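Local coordinates for beta-ketoacyl-[acyl-carrier-protein] synthase FabY (Pseudomonas aeruginosa, PDB 4CW4), which catalyses the condensation of acetyl-CoA with malonyl-ACP to form acetoacetyl-ACP, the primer that starts fatty acid biosynthesis, at residues Arg31-Ile35 with Phe86-Leu90; Leu50-Lys55 with Pro174-Glu178. One frame throughout, in Å; residues are numbered along the deposited sequence. Where two conformers were deposited one is given.

Interaction 1 of 2, residues Arg31-Ile35 with Phe86-Leu90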
ATOM      1  N   ARG A  31     -20.922 -11.029  19.619  1.00  9.08           N
ATOM      2  CA  ARG A  31     -21.790 -11.936  20.341  1.00 10.67           C
ATOM      3  C   ARG A  31     -21.433 -13.394  20.062  1.00 10.07           C
ATOM      4  O   ARG A  31     -21.496 -14.219  20.961  1.00 10.85           O
ATOM      5  CB  ARG A  31     -23.255 -11.678  20.022  1.00 11.33           C
ATOM      6  CG  ARG A  31     -23.834 -10.480  20.730  1.00 12.94           C
ATOM      7  CD  ARG A  31     -25.312 -10.393  20.411  1.00 15.06           C
ATOM      8  NE  ARG A  31     -25.562  -9.410  19.395  1.00 14.96           N
ATOM      9  CZ  ARG A  31     -26.766  -9.152  18.883  1.00 14.65           C
ATOM     10  NH1 ARG A  31     -27.808  -9.928  19.154  1.00 14.17           N
ATOM     11  NH2 ARG A  31     -26.908  -8.156  18.039  1.00 15.94           N
ATOM     12  N   ARG A  32     -21.087 -13.726  18.824  1.00 10.08           N
ATOM     13  CA  ARG A  32     -20.639 -15.094  18.543  1.00  9.95           C
ATOM     14  C   ARG A  32     -19.408 -15.430  19.390  1.00 10.03           C
ATOM     15  O   ARG A  32     -19.285 -16.553  19.901  1.00  9.56           O
ATOM     16  CB  ARG A  32     -20.320 -15.286  17.059  1.00  9.59           C
ATOM     17  CG  ARG A  32     -19.511 -16.559  16.733  1.00 10.15           C
ATOM     18  CD  ARG A  32     -20.294 -17.806  17.021  1.00 11.30           C
ATOM     19  NE  ARG A  32     -19.515 -19.025  16.809  1.00 11.11           N
ATOM     20  CZ  ARG A  32     -18.867 -19.699  17.758  1.00 10.73           C
ATOM     21  NH1 ARG A  32     -18.852 -19.257  19.004  1.00 11.77           N
ATOM     22  NH2 ARG A  32     -18.207 -20.812  17.449  1.00 11.54           N
ATOM     23  N   MET A  33     -18.485 -14.481  19.521  1.00  9.66           N
ATOM     24  CA  MET A  33     -17.283 -14.754  20.281  1.00  8.67           C
ATOM     25  C   MET A  33     -17.582 -14.985  21.769  1.00 10.08           C
ATOM     26  O   MET A  33     -16.931 -15.822  22.385  1.00 12.16           O
ATOM     27  CB  MET A  33     -16.249 -13.651  20.058  1.00  9.19           C
ATOM     28  CG  MET A  33     -15.775 -13.626  18.621  1.00  9.80           C
ATOM     29  SD  MET A  33     -14.407 -12.504  18.271  1.00 10.35           S
ATOM     30  CE  MET A  33     -15.289 -11.002  17.852  1.00 12.83           C
ATOM     31  N   VAL A  34     -18.568 -14.284  22.325  1.00 11.28           N
ATOM     32  CA  VAL A  34     -18.934 -14.482  23.738  1.00 11.18           C
ATOM     33  C   VAL A  34     -20.314 -15.106  23.879  1.00 11.62           C
ATOM     34  O   VAL A  34     -21.050 -14.811  24.815  1.00 11.13           O
ATOM     35  CB  VAL A  34     -18.831 -13.165  24.538  1.00 11.80           C
ATOM     36  CG1 VAL A  34     -17.395 -12.655  24.519  1.00 13.06           C
ATOM     37  CG2 VAL A  34     -19.801 -12.113  23.998  1.00 12.42           C
ATOM     38  N   ILE A  35     -20.627 -16.037  22.984  1.00 11.01           N
ATOM     39  CA  ILE A  35     -22.011 -16.459  22.793  1.00 12.21           C
ATOM     40  C   ILE A  35     -22.607 -17.077  24.048  1.00 13.26           C
ATOM     41  O   ILE A  35     -23.776 -16.832  24.386  1.00 13.35           O
ATOM     42  CB  ILE A  35     -22.118 -17.391  21.574  1.00 11.72           C
ATOM     43  CG1 ILE A  35     -23.577 -17.550  21.129  1.00 13.47           C
ATOM     44  CG2 ILE A  35     -21.447 -18.746  21.837  1.00 12.12           C
ATOM     45  CD1 ILE A  35     -24.124 -16.378  20.363  1.00 14.06           C
ATOM     46  N   PHE A  86     -21.580 -23.418  15.450  1.00 12.78           N
ATOM     47  CA  PHE A  86     -20.331 -23.230  16.167  1.00 12.51           C
ATOM     48  C   PHE A  86     -19.173 -23.891  15.447  1.00 14.42           C
ATOM     49  O   PHE A  86     -18.084 -23.324  15.373  1.00 14.18           O
ATOM     50  CB  PHE A  86     -20.417 -23.779  17.589  1.00 12.86           C
ATOM     51  CG  PHE A  86     -21.399 -23.038  18.496  1.00 15.07           C
ATOM     52  CD1 PHE A  86     -21.760 -21.733  18.257  1.00 15.13           C
ATOM     53  CD2 PHE A  86     -21.934 -23.674  19.588  1.00 15.98           C
ATOM     54  CE1 PHE A  86     -22.639 -21.073  19.087  1.00 15.81           C
ATOM     55  CE2 PHE A  86     -22.820 -23.033  20.429  1.00 16.92           C
ATOM     56  CZ  PHE A  86     -23.180 -21.736  20.178  1.00 15.63           C
ATOM     57  N   ALA A  87     -19.418 -25.075  14.897  1.00 13.80           N
ATOM     58  CA  ALA A  87     -18.381 -25.821  14.209  1.00 14.96           C
ATOM     59  C   ALA A  87     -17.979 -25.190  12.872  1.00 14.17           C
ATOM     60  O   ALA A  87     -16.896 -25.469  12.363  1.00 15.48           O
ATOM     61  CB  ALA A  87     -18.817 -27.280  14.000  1.00 16.22           C
ATOM     62  N   SER A  88     -18.861 -24.373  12.305  1.00 13.02           N
ATOM     63  CA  SER A  88     -18.673 -23.777  10.980  1.00 12.50           C
ATOM     64  C   SER A  88     -18.416 -22.258  11.028  1.00 11.02           C
ATOM     65  O   SER A  88     -18.592 -21.546  10.031  1.00 11.14           O
ATOM     66  CB  SER A  88     -19.880 -24.060  10.103  1.00 14.78           C
ATOM     67  OG  SER A  88     -19.963 -25.438   9.799  1.00 18.06           O
ATOM     68  N   THR A  89     -17.984 -21.799  12.192  1.00 10.84           N
ATOM     69  CA  THR A  89     -17.537 -20.439  12.397  1.00 10.17           C
ATOM     70  C   THR A  89     -16.194 -20.475  13.131  1.00  9.76           C
ATOM     71  O   THR A  89     -15.777 -21.523  13.623  1.00 10.43           O
ATOM     72  CB  THR A  89     -18.555 -19.627  13.225  1.00 10.36           C
ATOM     73  OG1 THR A  89     -18.930 -20.366  14.390  1.00 10.47           O
ATOM     74  CG2 THR A  89     -19.784 -19.294  12.390  1.00 10.55           C
ATOM     75  N   LEU A  90     -15.537 -19.317  13.195  1.00  8.97           N
ATOM     76  CA  LEU A  90     -14.273 -19.123  13.902  1.00  9.19           C
ATOM     77  C   LEU A  90     -13.124 -19.871  13.229  1.00  8.84           C
ATOM     78  O   LEU A  90     -13.283 -20.428  12.129  1.00 10.06           O
ATOM     79  CB  LEU A  90     -14.402 -19.462  15.391  1.00  9.37           C
ATOM     80  CG  LEU A  90     -15.490 -18.695  16.159  1.00 10.42           C
ATOM     81  CD1 LEU A  90     -15.348 -18.966  17.633  1.00 11.26           C
ATOM     82  CD2 LEU A  90     -15.457 -17.186  15.883  1.00  9.73           C
TER

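Interaction 2 of 2, residues Leu50-Lys55 with Pro174-Glu178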
ATOM      1  N   LEU A  50     -26.868 -15.995  11.943  1.00 12.58           N
ATOM      2  CA  LEU A  50     -25.828 -16.873  11.404  1.00 11.78           C
ATOM      3  C   LEU A  50     -26.454 -18.009  10.606  1.00 12.72           C
ATOM      4  O   LEU A  50     -25.979 -18.337   9.528  1.00 14.08           O
ATOM      5  CB  LEU A  50     -24.965 -17.451  12.527  1.00 11.88           C
ATOM      6  CG  LEU A  50     -23.892 -16.492  13.043  1.00 12.03           C
ATOM      7  CD1 LEU A  50     -23.314 -16.973  14.371  1.00 12.49           C
ATOM      8  CD2 LEU A  50     -22.789 -16.340  12.005  1.00 11.08           C
ATOM      9  N   ALA A  51     -27.508 -18.619  11.145  1.00 13.01           N
ATOM     10  CA  ALA A  51     -28.164 -19.720  10.443  1.00 14.32           C
ATOM     11  C   ALA A  51     -28.644 -19.282   9.049  1.00 14.52           C
ATOM     12  O   ALA A  51     -28.559 -20.047   8.088  1.00 15.06           O
ATOM     13  CB  ALA A  51     -29.324 -20.275  11.276  1.00 14.12           C
ATOM     14  N   VAL A  52     -29.167 -18.060   8.934  1.00 14.08           N
ATOM     15  CA  VAL A  52     -29.623 -17.562   7.641  1.00 14.17           C
ATOM     16  C   VAL A  52     -28.432 -17.321   6.723  1.00 14.15           C
ATOM     17  O   VAL A  52     -28.439 -17.717   5.548  1.00 15.81           O
ATOM     18  CB  VAL A  52     -30.451 -16.270   7.796  1.00 15.15           C
ATOM     19  CG1 VAL A  52     -30.733 -15.627   6.434  1.00 15.56           C
ATOM     20  CG2 VAL A  52     -31.754 -16.571   8.518  1.00 15.87           C
ATOM     21  N   MET A  53     -27.390 -16.682   7.256  0.89 14.62           N
ATOM     22  CA  MET A  53     -26.175 -16.400   6.485  0.89 15.52           C
ATOM     23  C   MET A  53     -25.571 -17.676   5.915  0.89 15.94           C
ATOM     24  O   MET A  53     -25.043 -17.687   4.790  0.89 17.47           O
ATOM     25  CB  MET A  53     -25.094 -15.748   7.359  0.89 17.21           C
ATOM     26  CG  MET A  53     -25.268 -14.267   7.588  0.89 18.12           C
ATOM     27  SD  MET A  53     -24.159 -13.625   8.855  0.89 18.04           S
ATOM     28  CE  MET A  53     -22.575 -13.742   8.017  0.89 17.06           C
ATOM     29  N   MET A  54     -25.626 -18.733   6.724  1.00 15.30           N
ATOM     30  CA  MET A  54     -24.971 -20.002   6.412  1.00 15.87           C
ATOM     31  C   MET A  54     -25.876 -20.939   5.601  1.00 16.91           C
ATOM     32  O   MET A  54     -25.469 -22.049   5.251  1.00 18.32           O
ATOM     33  CB  MET A  54     -24.560 -20.673   7.725  1.00 15.77           C
ATOM     34  CG  MET A  54     -23.510 -19.843   8.499  1.00 15.06           C
ATOM     35  SD  MET A  54     -23.211 -20.315  10.197  1.00 15.51           S
ATOM     36  CE  MET A  54     -22.197 -21.766   9.982  1.00 14.63           C
ATOM     37  N   LYS A  55     -27.089 -20.485   5.305  1.00 17.36           N
ATOM     38  CA  LYS A  55     -28.076 -21.260   4.550  1.00 19.93           C
ATOM     39  C   LYS A  55     -28.546 -22.520   5.270  1.00 19.52           C
ATOM     40  O   LYS A  55     -28.965 -23.489   4.627  1.00 21.21           O
ATOM     41  CB  LYS A  55     -27.545 -21.651   3.165  1.00 22.57           C
ATOM     42  CG  LYS A  55     -26.772 -20.577   2.428  1.00 25.63           C
ATOM     43  CD  LYS A  55     -27.653 -19.495   1.869  1.00 28.72           C
ATOM     44  CE  LYS A  55     -26.961 -18.812   0.684  1.00 31.10           C
ATOM     45  NZ  LYS A  55     -27.628 -17.529   0.359  1.00 32.45           N
ATOM     46  N   PRO A 174     -18.181 -17.583   7.882  1.00 10.27           N
ATOM     47  CA  PRO A 174     -19.089 -18.689   8.196  1.00 10.28           C
ATOM     48  C   PRO A 174     -19.451 -19.546   6.970  1.00 11.88           C
ATOM     49  O   PRO A 174     -19.792 -19.021   5.902  1.00 12.09           O
ATOM     50  CB  PRO A 174     -20.321 -17.984   8.762  1.00 11.06           C
ATOM     51  CG  PRO A 174     -19.767 -16.714   9.367  1.00 10.06           C
ATOM     52  CD  PRO A 174     -18.691 -16.299   8.399  1.00 11.26           C
ATOM     53  N   THR A 175     -19.380 -20.862   7.140  1.00 11.52           N
ATOM     54  CA  THR A 175     -19.567 -21.765   6.007  1.00 11.18           C
ATOM     55  C   THR A 175     -20.947 -21.560   5.412  1.00 12.51           C
ATOM     56  O   THR A 175     -21.963 -21.638   6.124  1.00 13.57           O
ATOM     57  CB  THR A 175     -19.420 -23.204   6.435  1.00 12.15           C
ATOM     58  OG1 THR A 175     -18.178 -23.374   7.120  1.00 11.78           O
ATOM     59  CG2 THR A 175     -19.499 -24.154   5.228  1.00 13.23           C
ATOM     60  N   GLY A 176     -20.975 -21.311   4.106  1.00 12.41           N
ATOM     61  CA  GLY A 176     -22.230 -21.099   3.406  1.00 14.10           C
ATOM     62  C   GLY A 176     -22.491 -19.656   3.027  1.00 14.61           C
ATOM     63  O   GLY A 176     -23.264 -19.385   2.110  1.00 15.92           O
ATOM     64  N   PHE A 177     -21.835 -18.731   3.720  1.00 14.15           N
ATOM     65  CA  PHE A 177     -21.944 -17.323   3.400  1.00 15.09           C
ATOM     66  C   PHE A 177     -20.982 -16.993   2.273  1.00 16.58           C
ATOM     67  O   PHE A 177     -19.782 -17.248   2.384  1.00 19.02           O
ATOM     68  CB  PHE A 177     -21.611 -16.485   4.634  1.00 13.80           C
ATOM     69  CG  PHE A 177     -21.769 -15.007   4.421  1.00 14.40           C
ATOM     70  CD1 PHE A 177     -23.003 -14.450   4.134  1.00 15.23           C
ATOM     71  CD2 PHE A 177     -20.675 -14.174   4.487  1.00 15.56           C
ATOM     72  CE1 PHE A 177     -23.145 -13.073   3.955  1.00 16.36           C
ATOM     73  CE2 PHE A 177     -20.802 -12.812   4.298  1.00 16.49           C
ATOM     74  CZ  PHE A 177     -22.027 -12.265   4.031  1.00 17.04           C
ATOM     75  N   GLU A 178     -21.506 -16.443   1.189  1.00 16.15           N
ATOM     76  CA  GLU A 178     -20.706 -16.180  -0.008  1.00 18.48           C
ATOM     77  C   GLU A 178     -20.893 -14.745  -0.478  1.00 17.21           C
ATOM     78  O   GLU A 178     -21.885 -14.439  -1.145  1.00 17.14           O
ATOM     79  CB  GLU A 178     -21.087 -17.139  -1.139  1.00 23.17           C
ATOM     80  CG  GLU A 178     -20.781 -18.611  -0.849  1.00 28.57           C
ATOM     81  CD  GLU A 178     -19.349 -19.001  -1.157  1.00 33.57           C
ATOM     82  OE1 GLU A 178     -18.501 -18.101  -1.384  1.00 35.23           O
ATOM     83  OE2 GLU A 178     -19.071 -20.224  -1.178  1.00 36.08           O
TER

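Interaction 1 of 2, residues Arg31-Ile35 with Phe86-Leu90
Two helices end close together here: helix 28-33 leaves helical geometry at V34, helix 74-87 at S88, and the closest CA atoms, those of R32 and F86, are 8.5 Å apart. One long side chain spans that gap, so the contact is a buried arginine satisfying a helix C-terminus and the loop that follows it, in a ketosynthase of the thiolase-like superfamily. R32, on the last turn of its helix, extends its guanidinium to the end of helix 74-87. Its NE donates to T89 OG1 at 2.8 Å with a nearly straight N-H...O angle of 161°; R32 NH2 reaches the same T89 OG1 at 3.2 Å and the F86 carbonyl O at 3.3 Å, both more bent at 137°. T89 OG1 also bonds to the carbonyl of I85, so this hydroxyl joins the arginine to the last helical turn. While NE and NH2 are hydrogen-bonded, both flat faces of the guanidinium are covered by side chains: F86 on one, with R32 CZ 3.6 Å from F86 CD1, and L90 on the opposite one. Beside the arginine, I35 extends the apolar cover of F86, its CG2 lying 3.8 Å from F86 CE1. L47 of helix 40-53 also packs on F86, and Y474 of helix 472-475 on L90. Over the guanidinium, L90 CD1 approaches R32 NH2 to 3.4 Å.

Interaction 2 of 2, residues Leu50-Lys55 with Pro174-Glu178
M53 lays its terminal methyl over the face of the F177 ring, a CH-pi contact with CE 3.9 Å from the F177 ring centroid and only 9° off the ring normal; its sulfur lies farther out and obliquely, SD 5.2 Å from that centroid, in a Met-aromatic contact. The pair joins a helix C-terminus to a tight turn: helix 40-53 ends in a Schellman motif, with K55 at positive phi and K55 N bonded to V52 O at 3.1 Å, while P174 to F177 form a type II beta turn closed by F177 N to P174 O at 3.0 Å. The backbones nearly touch, the CA atoms of M54 and G176 lying 4.2 Å apart, yet the two segments meet by packing alone. G176 occupies the third position of the turn with phi 106°, where a CB would be jammed against the preceding carbonyl O, and one here would also point at the helix end, 2.3 Å from M54 O. M54 lies along the first half of the turn, with CG 3.7 Å from P174 CB and its CB 3.2 Å from the T175 carbonyl O. L50, one turn back on the helix, reaches the proline ring with CD2 4.0 Å from P174 CG. Beyond the turn, T175 OG1 bonds to E95 and R92, and the F177 ring meets that of Y18. At the exposed margin the aliphatic part of K55 lies along the turn, its CG 3.7 Å from G176 O.

Overall arrangement
Interactions 1 and 2 touch directly, their centres about 12 Å apart. Helix 28-33 carries a segment of interaction 1 and helix 40-53, next in the chain, one of interaction 2; the loop after helix 74-87 and the loop segment 174-178 supply the others. These later segments are linked by a probable hydrogen bond, S88 O to T175 N at 3.1 Å, and by packing of T89 CG2 on P174 CB at 3.9 Å. M54 CE meets S88 CB at 3.3 Å, and L50 CD1 lies 4.1 Å from R32 CD. Both contacts are structural, interaction 1 by hydrogen bonds and packing, interaction 2 by packing, away from the probable active-site residues C286, H439 and H477.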